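PDB 4G59: M152 protein from Murid herpesvirus 1, which is an MHC class I-like viral immune-evasion protein that probably binds host RAE-1 ligands of NKG2D and keeps them and MHC class I from the cell surface. Local coordinates for residues L119-V124 against E129-P134. Sequence-based numbering, arbitrary orientation.
Sequences LTRYTV and ETLGSP
Leu119 lays both methyls against the ring of Pro134, CD1 reaching Pro134 CG at 3.5 Å and CD2 lying 3.7 Å from Pro134 CD. With CG turned opposite the carbonyl carbon (chi1 -41°), the side chain carries its two methyls on to the proline ring. Strands 117-123 and 128-130 form an antiparallel beta hairpin at one margin of the eight-stranded sheet of the MHC-like N-terminal domain. Arg121 and Glu129 form a hydrogen-bonded pair: Arg121 N gives to Glu129 O (2.8 Å), in the carbonyl plane, and Glu129 N gives to Arg121 O (2.9 Å). Past the non-hydrogen-bonded pair Thr120 and Thr130, regular pairing ends. Leu119 O instead takes Leu131 N at 2.6 Å and Gly132 N at 3.2 Å, both from the same face of its carbonyl plane. Thr120 and Thr130 point to the face where helix 142-148 packs, and Thr120 OG1 bonds Gln112 of the adjoining strand. On the other face Arg121 and Glu129 run side by side in a salt bridge whose exact geometry is doubtful, while Leu131 CD1 lies over one guanidinium face, toward its rim, 3.9 Å from Arg121 NH2. Two backbone N-H groups on Leu119 O thus keep residues 131-132 tied to strand 117-123 after strand 128-130 has ended, and the Leu119-Pro134 contact continues the attachment by apolar packing.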
loop_
_atom_site.group_PDB
_atom_site.type_symbol
_atom_site.label_atom_id
_atom_site.label_comp_id
_atom_site.label_asym_id
_atom_site.label_seq_id
_atom_site.Cartn_x
_atom_site.Cartn_y
_atom_site.Cartn_z
ATOM N N LEU B 119 15.400 -7.180 6.591
ATOM C CA LEU B 119 16.283 -8.166 7.211
ATOM C C LEU B 119 17.712 -8.151 6.673
ATOM O O LEU B 119 18.662 -8.286 7.445
ATOM C CB LEU B 119 15.730 -9.572 7.017
ATOM C CG LEU B 119 14.228 -9.757 7.171
ATOM C CD1 LEU B 119 13.826 -11.155 6.736
ATOM C CD2 LEU B 119 13.818 -9.478 8.602
ATOM N N THR B 120 17.864 -8.028 5.354
ATOM C CA THR B 120 19.180 -8.119 4.730
ATOM C C THR B 120 19.395 -7.110 3.597
ATOM O O THR B 120 18.464 -6.814 2.830
ATOM C CB THR B 120 19.423 -9.526 4.148
ATOM O OG1 THR B 120 18.397 -9.838 3.201
ATOM C CG2 THR B 120 19.424 -10.582 5.223
ATOM N N ARG B 121 20.619 -6.591 3.493
ATOM C CA ARG B 121 21.025 -5.784 2.344
ATOM C C ARG B 121 22.233 -6.436 1.666
ATOM O O ARG B 121 23.284 -6.627 2.297
ATOM C CB ARG B 121 21.377 -4.349 2.760
ATOM C CG ARG B 121 21.404 -3.387 1.582
ATOM C CD ARG B 121 22.267 -2.153 1.787
ATOM N NE ARG B 121 21.865 -1.340 2.929
ATOM C CZ ARG B 121 22.530 -1.311 4.081
ATOM N NH1 ARG B 121 23.624 -2.054 4.234
ATOM N NH2 ARG B 121 22.110 -0.547 5.082
ATOM N N TYR B 122 22.081 -6.786 0.390
ATOM C CA TYR B 122 23.159 -7.421 -0.369
ATOM C C TYR B 122 23.703 -6.459 -1.417
ATOM O O TYR B 122 22.970 -6.008 -2.320
ATOM C CB TYR B 122 22.679 -8.725 -1.013
ATOM C CG TYR B 122 23.643 -9.355 -1.993
ATOM C CD1 TYR B 122 24.949 -9.656 -1.623
ATOM C CD2 TYR B 122 23.241 -9.675 -3.283
ATOM C CE1 TYR B 122 25.830 -10.243 -2.514
ATOM C CE2 TYR B 122 24.121 -10.267 -4.188
ATOM C CZ TYR B 122 25.415 -10.540 -3.790
ATOM O OH TYR B 122 26.290 -11.124 -4.674
ATOM N N THR B 123 24.974 -6.113 -1.243
ATOM C CA THR B 123 25.751 -5.349 -2.204
ATOM C C THR B 123 26.862 -6.294 -2.636
ATOM O O THR B 123 27.349 -7.083 -1.821
ATOM C CB THR B 123 26.347 -4.082 -1.561
ATOM O OG1 THR B 123 26.259 -4.169 -0.130
ATOM C CG2 THR B 123 25.588 -2.865 -2.016
ATOM N N VAL B 124 27.258 -6.244 -3.904
ATOM C CA VAL B 124 28.241 -7.209 -4.403
ATOM C C VAL B 124 29.665 -6.917 -3.894
ATOM O O VAL B 124 30.494 -7.828 -3.768
ATOM C CB VAL B 124 28.206 -7.319 -5.938
ATOM C CG1 VAL B 124 28.948 -6.142 -6.574
ATOM C CG2 VAL B 124 28.779 -8.658 -6.407
ATOM N N GLU B 129 24.611 -7.946 4.521
ATOM C CA GLU B 129 24.536 -7.298 5.805
ATOM C C GLU B 129 23.176 -7.641 6.382
ATOM O O GLU B 129 22.156 -7.435 5.725
ATOM C CB GLU B 129 24.663 -5.805 5.605
ATOM C CG GLU B 129 24.670 -4.991 6.864
ATOM C CD GLU B 129 24.892 -3.523 6.572
ATOM O OE1 GLU B 129 25.186 -3.180 5.399
ATOM O OE2 GLU B 129 24.765 -2.711 7.511
ATOM N N THR B 130 23.160 -8.197 7.590
ATOM C CA THR B 130 21.910 -8.494 8.286
ATOM C C THR B 130 21.460 -7.277 9.089
ATOM O O THR B 130 22.182 -6.813 9.966
ATOM C CB THR B 130 22.044 -9.705 9.227
ATOM O OG1 THR B 130 22.130 -10.908 8.451
ATOM C CG2 THR B 130 20.848 -9.800 10.136
ATOM N N LEU B 131 20.263 -6.776 8.777
ATOM C CA LEU B 131 19.710 -5.572 9.394
ATOM C C LEU B 131 18.593 -5.882 10.386
ATOM O O LEU B 131 18.231 -5.032 11.200
ATOM C CB LEU B 131 19.173 -4.635 8.315
ATOM C CG LEU B 131 20.164 -4.273 7.215
ATOM C CD1 LEU B 131 19.557 -3.283 6.259
ATOM C CD2 LEU B 131 21.412 -3.703 7.842
ATOM N N GLY B 132 18.031 -7.085 10.302
ATOM C CA GLY B 132 16.930 -7.472 11.166
ATOM C C GLY B 132 16.639 -8.966 11.206
ATOM O O GLY B 132 17.177 -9.742 10.412
ATOM N N SER B 133 15.789 -9.373 12.148
ATOM C CA SER B 133 15.312 -10.753 12.215
ATOM C C SER B 133 13.786 -10.775 12.183
ATOM O O SER B 133 13.142 -9.895 12.760
ATOM C CB SER B 133 15.830 -11.461 13.471
ATOM O OG SER B 133 15.930 -12.869 13.262
ATOM N N PRO B 134 13.209 -11.763 11.483
ATOM C CA PRO B 134 11.753 -11.940 11.391
ATOM C C PRO B 134 11.154 -12.501 12.683
ATOM O O PRO B 134 11.632 -13.526 13.185
ATOM C CB PRO B 134 11.581 -12.952 10.246
ATOM C CG PRO B 134 12.905 -12.999 9.547
ATOM C CD PRO B 134 13.938 -12.651 10.562
#